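Local coordinates for putative carboxynorspermidine decarboxylase protein (Sinorhizobium meliloti, PDB 3MT1) that probably decarboxylates carboxynorspermidine and carboxyspermidine to norspermidine and spermidine, a pyridoxal 5'-phosphate-dependent step of polyamine biosynthesis, at residues I2-Y7 with G313-F318; S102-F107 with D154-F159; A265-L270 with E275-L280. All coordinates share one frame; numbering follows the deposited sequence.

Contact 1: I2-Y7 with G313-F318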
loop_
_atom_site.group_PDB
_atom_site.type_symbol
_atom_site.label_atom_id
_atom_site.label_comp_id
_atom_site.label_asym_id
_atom_site.label_seq_id
_atom_site.Cartn_x
_atom_site.Cartn_y
_atom_site.Cartn_z
ATOM N N ILE B 2 6.544 -24.932 -1.636
ATOM C CA ILE B 2 6.212 -23.514 -1.375
ATOM C C ILE B 2 7.154 -22.850 -0.362
ATOM O O ILE B 2 7.422 -23.422 0.695
ATOM C CB ILE B 2 4.714 -23.372 -0.897
ATOM N N GLU B 3 7.635 -21.645 -0.683
ATOM C CA GLU B 3 8.485 -20.856 0.214
ATOM C C GLU B 3 7.747 -19.677 0.843
ATOM O O GLU B 3 6.788 -19.161 0.287
ATOM C CB GLU B 3 9.710 -20.312 -0.520
ATOM C CG GLU B 3 10.415 -21.304 -1.410
ATOM C CD GLU B 3 11.918 -21.129 -1.375
ATOM O OE1 GLU B 3 12.385 -19.963 -1.431
ATOM O OE2 GLU B 3 12.640 -22.161 -1.273
ATOM N N THR B 4 8.212 -19.228 1.999
ATOM C CA THR B 4 7.559 -18.107 2.619
ATOM C C THR B 4 8.029 -16.827 1.919
ATOM O O THR B 4 9.037 -16.831 1.253
ATOM C CB THR B 4 7.767 -18.066 4.144
ATOM O OG1 THR B 4 9.152 -18.126 4.438
ATOM C CG2 THR B 4 7.088 -19.232 4.780
ATOM N N PRO B 5 7.262 -15.745 2.021
ATOM C CA PRO B 5 5.961 -15.668 2.648
ATOM C C PRO B 5 4.883 -16.120 1.683
ATOM O O PRO B 5 5.064 -16.038 0.453
ATOM C CB PRO B 5 5.805 -14.166 2.926
ATOM C CG PRO B 5 6.565 -13.491 1.848
ATOM C CD PRO B 5 7.755 -14.415 1.597
ATOM N N TYR B 6 3.773 -16.594 2.226
ATOM C CA TYR B 6 2.568 -16.789 1.443
ATOM C C TYR B 6 1.318 -16.622 2.337
ATOM O O TYR B 6 1.395 -16.795 3.575
ATOM C CB TYR B 6 2.575 -18.151 0.726
ATOM C CG TYR B 6 2.837 -19.338 1.628
ATOM C CD1 TYR B 6 1.796 -20.006 2.260
ATOM C CD2 TYR B 6 4.130 -19.800 1.840
ATOM C CE1 TYR B 6 2.043 -21.114 3.083
ATOM C CE2 TYR B 6 4.378 -20.893 2.665
ATOM C CZ TYR B 6 3.328 -21.535 3.288
ATOM O OH TYR B 6 3.581 -22.608 4.106
ATOM N N TYR B 7 0.200 -16.242 1.708
ATOM C CA TYR B 7 -1.084 -16.181 2.377
ATOM C C TYR B 7 -1.699 -17.546 2.191
ATOM O O TYR B 7 -1.798 -18.024 1.048
ATOM C CB TYR B 7 -1.995 -15.157 1.704
ATOM C CG TYR B 7 -1.520 -13.710 1.670
ATOM C CD1 TYR B 7 -0.981 -13.167 0.498
ATOM C CD2 TYR B 7 -1.688 -12.866 2.773
ATOM C CE1 TYR B 7 -0.557 -11.836 0.436
ATOM C CE2 TYR B 7 -1.276 -11.521 2.733
ATOM C CZ TYR B 7 -0.706 -11.008 1.552
ATOM O OH TYR B 7 -0.278 -9.684 1.466
ATOM N N GLY B 313 15.110 -19.496 10.726
ATOM C CA GLY B 313 14.513 -20.655 10.063
ATOM C C GLY B 313 13.133 -20.997 10.602
ATOM O O GLY B 313 12.386 -21.740 9.987
ATOM N N ASP B 314 12.790 -20.445 11.762
ATOM C CA ASP B 314 11.533 -20.775 12.432
ATOM C C ASP B 314 10.383 -20.102 11.741
ATOM O O ASP B 314 10.511 -18.982 11.236
ATOM C CB ASP B 314 11.563 -20.379 13.914
ATOM C CG ASP B 314 12.476 -21.294 14.753
ATOM O OD1 ASP B 314 12.919 -22.353 14.235
ATOM O OD2 ASP B 314 12.741 -20.956 15.938
ATOM N N ARG B 315 9.259 -20.801 11.738
ATOM C CA ARG B 315 8.116 -20.439 10.967
ATOM C C ARG B 315 7.126 -19.789 11.906
ATOM O O ARG B 315 6.876 -20.312 12.985
ATOM C CB ARG B 315 7.513 -21.700 10.359
ATOM C CG ARG B 315 6.071 -21.519 9.967
ATOM C CD ARG B 315 5.958 -20.591 8.717
ATOM N NE ARG B 315 6.478 -21.317 7.569
ATOM C CZ ARG B 315 5.752 -22.206 6.912
ATOM N NH1 ARG B 315 4.501 -22.406 7.297
ATOM N NH2 ARG B 315 6.252 -22.871 5.877
ATOM N N ILE B 316 6.577 -18.646 11.486
ATOM C CA ILE B 316 5.551 -17.901 12.224
ATOM C C ILE B 316 4.313 -17.658 11.335
ATOM O O ILE B 316 4.463 -17.275 10.180
ATOM C CB ILE B 316 6.142 -16.547 12.721
ATOM C CG1 ILE B 316 7.099 -16.774 13.908
ATOM C CG2 ILE B 316 5.032 -15.517 13.088
ATOM C CD1 ILE B 316 8.016 -15.598 14.191
ATOM N N SER B 317 3.117 -17.884 11.872
ATOM C CA SER B 317 1.855 -17.699 11.137
ATOM C C SER B 317 1.034 -16.499 11.648
ATOM O O SER B 317 0.445 -16.562 12.717
ATOM C CB SER B 317 0.963 -18.959 11.237
ATOM O OG SER B 317 1.713 -20.153 11.163
ATOM N N PHE B 318 0.946 -15.416 10.890
ATOM C CA PHE B 318 0.037 -14.355 11.324
ATOM C C PHE B 318 -1.382 -14.752 11.044
ATOM O O PHE B 318 -1.722 -15.172 9.955
ATOM C CB PHE B 318 0.437 -12.986 10.771
ATOM C CG PHE B 318 1.780 -12.556 11.261
ATOM C CD1 PHE B 318 1.985 -12.311 12.606
ATOM C CD2 PHE B 318 2.874 -12.485 10.395
ATOM C CE1 PHE B 318 3.244 -11.951 13.093
ATOM C CE2 PHE B 318 4.142 -12.120 10.854
ATOM C CZ PHE B 318 4.327 -11.860 12.219
#
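The side chains of Y6 and R315 cross at about a right angle, with the phenol ring and the guanidinium group turned 86° against each other. The Y6 hydroxyl, rather than the body of the ring, makes the approach. Its OH lies 3.2 Å from NH2 of R315 and 3.3 Å from NH1 of the same residue, so it sits before the pair of terminal nitrogens and not beside one alone. T4 adds an apolar touch: its methyl CG2 is 3.5 Å from NE of R315 and 3.9 Å from NH2, slanting in against the guanidinium.

The arginine has to fold to get there. CG stands anti to the backbone N (chi1 159°), and bends at chi2 and chi3 then turn the chain to bring the guanidinium up to T4 and Y6. T4 divides its two branches between different tasks: CG2 meets R315, while OG1 is hydrogen-bonded to D260 and T245.

Strands 6-10 and 315-318 both pair antiparallel with strand 240-251, and the contact therefore reaches across that strand, with CA of T4 and CA of R315 the closest pair of alpha carbons, 8.7 Å apart. E243, on the intervening strand, forms a salt bridge with NH1 of R315, accepts a hydrogen bond from OG of S317 and joins Y6 through the backbone. The start of the chain is thus built into the C-terminal beta domain, as in other class-II decarboxylases of this fold.

Chemically, the charge of R315 is met mainly by E243, whereas T4 and Y6 supply a methyl and a neutral hydroxyl around it. The nearby cation would probably polarise the Y6 hydroxyl.

Contact 2: S102-F107 with D154-F159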
loop_
_atom_site.group_PDB
_atom_site.type_symbol
_atom_site.label_atom_id
_atom_site.label_comp_id
_atom_site.label_asym_id
_atom_site.label_seq_id
_atom_site.Cartn_x
_atom_site.Cartn_y
_atom_site.Cartn_z
ATOM N N SER B 102 -27.297 14.468 -6.828
ATOM C CA SER B 102 -26.612 14.983 -7.988
ATOM C C SER B 102 -25.987 13.883 -8.877
ATOM O O SER B 102 -26.129 13.925 -10.103
ATOM C CB SER B 102 -25.564 15.990 -7.522
ATOM O OG SER B 102 -24.918 16.574 -8.629
ATOM N N GLN B 103 -25.308 12.907 -8.266
ATOM C CA GLN B 103 -24.789 11.743 -9.005
ATOM C C GLN B 103 -25.926 10.999 -9.686
ATOM O O GLN B 103 -25.811 10.573 -10.849
ATOM C CB GLN B 103 -24.053 10.768 -8.080
ATOM C CG GLN B 103 -22.646 11.184 -7.698
ATOM C CD GLN B 103 -21.643 10.685 -8.676
ATOM O OE1 GLN B 103 -21.542 9.481 -8.905
ATOM N NE2 GLN B 103 -20.880 11.603 -9.272
ATOM N N LEU B 104 -27.029 10.847 -8.966
ATOM C CA LEU B 104 -28.178 10.145 -9.525
ATOM C C LEU B 104 -28.793 10.908 -10.690
ATOM O O LEU B 104 -29.055 10.331 -11.739
ATOM C CB LEU B 104 -29.207 9.855 -8.435
ATOM C CG LEU B 104 -30.633 9.545 -8.824
ATOM C CD1 LEU B 104 -30.727 8.191 -9.452
ATOM C CD2 LEU B 104 -31.477 9.641 -7.566
ATOM N N GLU B 105 -29.001 12.210 -10.502
ATOM C CA GLU B 105 -29.520 13.065 -11.562
ATOM C C GLU B 105 -28.588 12.990 -12.755
ATOM O O GLU B 105 -29.025 12.876 -13.890
ATOM C CB GLU B 105 -29.643 14.492 -11.074
ATOM C CG GLU B 105 -30.933 14.779 -10.311
ATOM C CD GLU B 105 -30.963 16.198 -9.726
ATOM O OE1 GLU B 105 -29.866 16.722 -9.397
ATOM O OE2 GLU B 105 -32.069 16.791 -9.587
ATOM N N ARG B 106 -27.287 12.984 -12.482
ATOM C CA ARG B 106 -26.300 13.002 -13.544
ATOM C C ARG B 106 -26.308 11.737 -14.383
ATOM O O ARG B 106 -26.097 11.784 -15.590
ATOM C CB ARG B 106 -24.920 13.216 -12.971
ATOM C CG ARG B 106 -24.025 13.910 -13.937
ATOM C CD ARG B 106 -22.903 14.593 -13.228
ATOM N NE ARG B 106 -21.681 13.801 -13.338
ATOM C CZ ARG B 106 -20.602 13.986 -12.582
ATOM N NH1 ARG B 106 -20.610 14.923 -11.644
ATOM N NH2 ARG B 106 -19.521 13.219 -12.745
ATOM N N PHE B 107 -26.564 10.605 -13.741
ATOM C CA PHE B 107 -26.341 9.328 -14.386
ATOM C C PHE B 107 -27.602 8.522 -14.597
ATOM O O PHE B 107 -27.573 7.514 -15.274
ATOM C CB PHE B 107 -25.285 8.533 -13.619
ATOM C CG PHE B 107 -23.924 9.159 -13.663
ATOM C CD1 PHE B 107 -23.324 9.455 -14.884
ATOM C CD2 PHE B 107 -23.240 9.451 -12.492
ATOM C CE1 PHE B 107 -22.056 10.038 -14.935
ATOM C CE2 PHE B 107 -21.977 10.041 -12.533
ATOM C CZ PHE B 107 -21.385 10.337 -13.751
ATOM N N ASP B 154 -39.172 9.039 -7.847
ATOM C CA ASP B 154 -39.659 8.431 -9.084
ATOM C C ASP B 154 -38.521 7.853 -9.939
ATOM O O ASP B 154 -38.751 7.346 -11.035
ATOM C CB ASP B 154 -40.495 9.457 -9.900
ATOM N N ARG B 155 -37.292 7.935 -9.438
ATOM C CA ARG B 155 -36.131 7.538 -10.224
ATOM C C ARG B 155 -35.322 6.442 -9.538
ATOM O O ARG B 155 -34.436 5.848 -10.148
ATOM C CB ARG B 155 -35.234 8.747 -10.504
ATOM C CG ARG B 155 -35.985 10.027 -10.814
ATOM C CD ARG B 155 -35.042 11.128 -11.217
ATOM N NE ARG B 155 -34.630 10.999 -12.608
ATOM C CZ ARG B 155 -33.743 11.787 -13.214
ATOM N NH1 ARG B 155 -33.141 12.778 -12.555
ATOM N NH2 ARG B 155 -33.443 11.576 -14.494
ATOM N N ILE B 156 -35.597 6.184 -8.266
ATOM C CA ILE B 156 -34.926 5.077 -7.577
ATOM C C ILE B 156 -35.915 3.985 -7.184
ATOM O O ILE B 156 -37.060 4.025 -7.565
ATOM C CB ILE B 156 -34.111 5.535 -6.348
ATOM C CG1 ILE B 156 -35.015 6.322 -5.393
ATOM C CG2 ILE B 156 -32.846 6.293 -6.794
ATOM C CD1 ILE B 156 -34.300 7.387 -4.548
ATOM N N ASN B 157 -35.453 3.053 -6.372
ATOM C CA ASN B 157 -36.079 1.764 -6.203
ATOM C C ASN B 157 -35.536 1.106 -4.906
ATOM O O ASN B 157 -36.080 0.115 -4.408
ATOM C CB ASN B 157 -35.699 0.971 -7.451
ATOM C CG ASN B 157 -36.019 -0.473 -7.364
ATOM O OD1 ASN B 157 -35.130 -1.296 -7.481
ATOM N ND2 ASN B 157 -37.289 -0.811 -7.241
ATOM N N GLY B 158 -34.462 1.695 -4.371
ATOM C CA GLY B 158 -33.708 1.092 -3.295
ATOM C C GLY B 158 -32.820 2.059 -2.547
ATOM O O GLY B 158 -32.478 3.132 -3.046
ATOM N N PHE B 159 -32.457 1.676 -1.330
ATOM C CA PHE B 159 -31.515 2.462 -0.552
ATOM C C PHE B 159 -30.361 1.606 -0.107
ATOM O O PHE B 159 -30.498 0.391 0.088
ATOM C CB PHE B 159 -32.168 3.051 0.691
ATOM C CG PHE B 159 -33.268 4.021 0.407
ATOM C CD1 PHE B 159 -33.060 5.106 -0.434
ATOM C CD2 PHE B 159 -34.498 3.871 1.008
ATOM C CE1 PHE B 159 -34.072 6.008 -0.688
ATOM C CE2 PHE B 159 -35.523 4.781 0.767
ATOM C CZ PHE B 159 -35.315 5.846 -0.082
#
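The carbonyl oxygen of R155 accepts a hydrogen bond from NE of R116, on strand 115-119, and the methyl CD1 of L104 comes no nearer than 4.4 Å to this R155 O. The bond ties down the turn from which R155 and I156 reach the helix 101-107.

The apolar half of the contact joins L104 to I156, whose side chains cross at about a right angle. The leucine fork straddles one methyl: CG2 of I156 is 3.7 Å from CD2 of L104 and 3.9 Å from CD1. With CG of L104 anti to its backbone N (chi1 161°), the fork is directed at the loop; F98 and V152 also pack on this leucine, and L118 on I156.

R155 heads for the helix, bends at chi3 and brings an edge of its guanidinium to E105. The meeting is with carbon: CG of E105 lies near the guanidinium plane, 3.7 Å from NH1 of R155. The carboxylate is tilted 65° from that plane, and its OE2 stays 5.1 Å from R155 NH1, while making a weak, long ion pair with R151.

In the closed eight-stranded parallel barrel, the alpha/beta (TIM) barrel of fold type III decarboxylases, these residues join the helix after the fourth strand to the loop entering the sixth. Their chemistry implies that van der Waals packing holds the contact, with the opposite charges of E105 and R155 probably adding only a diffuse attraction.

Contact 3: A265-L270 with E275-L280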
loop_
_atom_site.group_PDB
_atom_site.type_symbol
_atom_site.label_atom_id
_atom_site.label_comp_id
_atom_site.label_asym_id
_atom_site.label_seq_id
_atom_site.Cartn_x
_atom_site.Cartn_y
_atom_site.Cartn_z
ATOM N N ALA B 265 4.020 -3.755 2.930
ATOM C CA ALA B 265 3.801 -4.353 1.625
ATOM C C ALA B 265 2.697 -5.384 1.658
ATOM O O ALA B 265 2.091 -5.662 0.628
ATOM C CB ALA B 265 5.078 -4.983 1.120
ATOM N N HIS B 266 2.454 -5.967 2.823
ATOM C CA HIS B 266 1.689 -7.236 2.898
ATOM C C HIS B 266 0.461 -7.233 3.784
ATOM O O HIS B 266 -0.397 -8.081 3.614
ATOM C CB HIS B 266 2.602 -8.406 3.276
ATOM C CG HIS B 266 3.796 -8.518 2.386
ATOM N ND1 HIS B 266 5.015 -8.992 2.819
ATOM C CD2 HIS B 266 3.963 -8.184 1.079
ATOM C CE1 HIS B 266 5.874 -8.963 1.814
ATOM N NE2 HIS B 266 5.264 -8.469 0.750
HETATM N N MSE B 267 0.381 -6.293 4.721
HETATM C CA MSE B 267 -0.716 -6.227 5.694
HETATM C C MSE B 267 -0.883 -4.756 6.094
HETATM O O MSE B 267 -0.743 -4.362 7.256
HETATM C CB MSE B 267 -0.385 -7.130 6.879
HETATM C CG MSE B 267 -0.786 -8.629 6.691
HETATM SE SE MSE B 267 -0.401 -9.537 8.390
HETATM C CE MSE B 267 -2.196 -9.356 9.179
ATOM N N LEU B 268 -1.159 -3.947 5.074
ATOM C CA LEU B 268 -0.957 -2.532 5.120
ATOM C C LEU B 268 -1.903 -1.857 6.099
ATOM O O LEU B 268 -1.577 -0.817 6.657
ATOM C CB LEU B 268 -1.078 -1.967 3.704
ATOM C CG LEU B 268 -1.173 -0.449 3.439
ATOM C CD1 LEU B 268 0.096 0.312 3.888
ATOM C CD2 LEU B 268 -1.523 -0.116 1.964
ATOM N N ASP B 269 -3.078 -2.441 6.305
ATOM C CA ASP B 269 -3.973 -1.964 7.367
ATOM C C ASP B 269 -3.284 -1.889 8.728
ATOM O O ASP B 269 -3.551 -0.971 9.493
ATOM C CB ASP B 269 -5.299 -2.750 7.432
ATOM C CG ASP B 269 -6.441 -2.057 6.627
ATOM O OD1 ASP B 269 -6.129 -1.406 5.618
ATOM O OD2 ASP B 269 -7.641 -2.142 6.998
ATOM N N LEU B 270 -2.379 -2.814 9.019
ATOM C CA LEU B 270 -1.639 -2.739 10.285
ATOM C C LEU B 270 -0.796 -1.497 10.381
ATOM O O LEU B 270 -0.697 -0.886 11.448
ATOM C CB LEU B 270 -0.749 -3.959 10.543
ATOM C CG LEU B 270 -1.453 -5.319 10.436
ATOM C CD1 LEU B 270 -0.492 -6.416 10.837
ATOM C CD2 LEU B 270 -2.776 -5.334 11.282
ATOM N N GLU B 275 -1.987 -0.895 14.174
ATOM C CA GLU B 275 -2.386 -2.037 14.988
ATOM C C GLU B 275 -1.341 -3.081 14.779
ATOM O O GLU B 275 -0.486 -2.967 13.911
ATOM C CB GLU B 275 -3.761 -2.620 14.578
ATOM C CG GLU B 275 -4.994 -1.743 14.873
ATOM C CD GLU B 275 -5.374 -1.647 16.371
ATOM O OE1 GLU B 275 -4.765 -2.361 17.207
ATOM O OE2 GLU B 275 -6.289 -0.847 16.711
ATOM N N THR B 276 -1.493 -4.148 15.533
ATOM C CA THR B 276 -0.543 -5.213 15.590
ATOM C C THR B 276 -1.181 -6.481 15.050
ATOM O O THR B 276 -2.380 -6.610 15.077
ATOM C CB THR B 276 -0.218 -5.440 17.025
ATOM O OG1 THR B 276 -1.447 -5.716 17.705
ATOM C CG2 THR B 276 0.443 -4.154 17.644
ATOM N N ALA B 277 -0.368 -7.411 14.566
ATOM C CA ALA B 277 -0.873 -8.639 13.982
ATOM C C ALA B 277 -1.235 -9.656 15.062
ATOM O O ALA B 277 -1.230 -9.329 16.249
ATOM C CB ALA B 277 0.134 -9.210 12.980
ATOM N N LYS B 278 -1.569 -10.881 14.680
ATOM C CA LYS B 278 -1.907 -11.879 15.705
ATOM C C LYS B 278 -1.178 -13.201 15.566
ATOM O O LYS B 278 -1.046 -13.721 14.453
ATOM C CB LYS B 278 -3.402 -12.132 15.746
ATOM C CG LYS B 278 -4.173 -11.044 16.417
ATOM C CD LYS B 278 -5.666 -11.228 16.168
ATOM C CE LYS B 278 -6.083 -10.642 14.831
ATOM N NZ LYS B 278 -5.338 -9.362 14.619
ATOM N N VAL B 279 -0.753 -13.738 16.713
ATOM C CA VAL B 279 -0.053 -14.999 16.808
ATOM C C VAL B 279 -0.772 -15.952 17.789
ATOM O O VAL B 279 -1.564 -15.520 18.638
ATOM C CB VAL B 279 1.418 -14.747 17.184
ATOM C CG1 VAL B 279 2.184 -16.022 17.232
ATOM C CG2 VAL B 279 2.064 -13.836 16.121
ATOM N N LEU B 280 -0.518 -17.254 17.639
ATOM C CA LEU B 280 -1.089 -18.283 18.509
ATOM C C LEU B 280 -0.035 -19.296 18.925
ATOM O O LEU B 280 0.829 -19.654 18.134
ATOM C CB LEU B 280 -2.220 -19.043 17.819
ATOM C CG LEU B 280 -3.531 -18.367 17.442
ATOM C CD1 LEU B 280 -4.408 -19.396 16.739
ATOM C CD2 LEU B 280 -4.258 -17.752 18.629
#
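The C-terminal end of helix 268-273 and the loop that leaves it form this contact, with L270 as its centre. The backbone N of E275 donates to the carbonyl O of L270, 3.0 Å away, five residues back along the chain. The N-H points to a lone pair in the carbonyl plane, although the bond is bent, with an angle of 143° at the hydrogen.

Beyond this bond the loop runs past the leucine side chain. CB of L270 is 3.5 Å from the carbonyl O of E275, CD2 is 4.0 Å from the O of T276, and CD1 reaches CB of A277 at 3.6 Å. A carbonyl thus lies at the root of the leucine and another by the tip CD2, while the other tip, CD1, meets a methyl. Its CG, anti to the carbonyl carbon (chi1 -52°), lies beside the backbone N, and the extended chi2 carries CD1 out to A277. The selenomethionine M267 sends its terminal CE to the same alanine methyl, CB of A277, at the longer distance of 4.5 Å.

M267 interrupts the helical path between helices 263-266 and 268-273, and its carbonyl O receives the N-H of L270, with N and O 2.9 Å apart. D269, a predicted substrate-binding residue, forms a salt bridge with K328, while L268 packs on L268 of the second subunit. The same helix thus carries a predicted substrate-binding residue and a residue of the dimer interface. The bond from E275 back to L270 is a 6→1 bond of the kind found at helix C-termini, here where the chain turns out of helix 268-273 into the loop.

Contacts 1 and 3 share one side of the molecule, their centres 14 Å apart, and meet directly: OH of Y7 approaches O of H266 at 2.7 Å, probably in a hydrogen bond, while F318 packs on A277 and V279. Contact 2 lies on the opposite side of the chain's centre, in the parallel barrel, with its centre 48 Å from that of contact 1. Contact 1 is mostly buried at the mixed sheet, although its arginine is exposed, and sets a methyl and a hydroxyl against a charged group; contacts 2 and 3 are partly buried and place a leucine against a loop. Contact 3 alone has a clear hydrogen bond between its segments, and it includes a predicted substrate-binding residue.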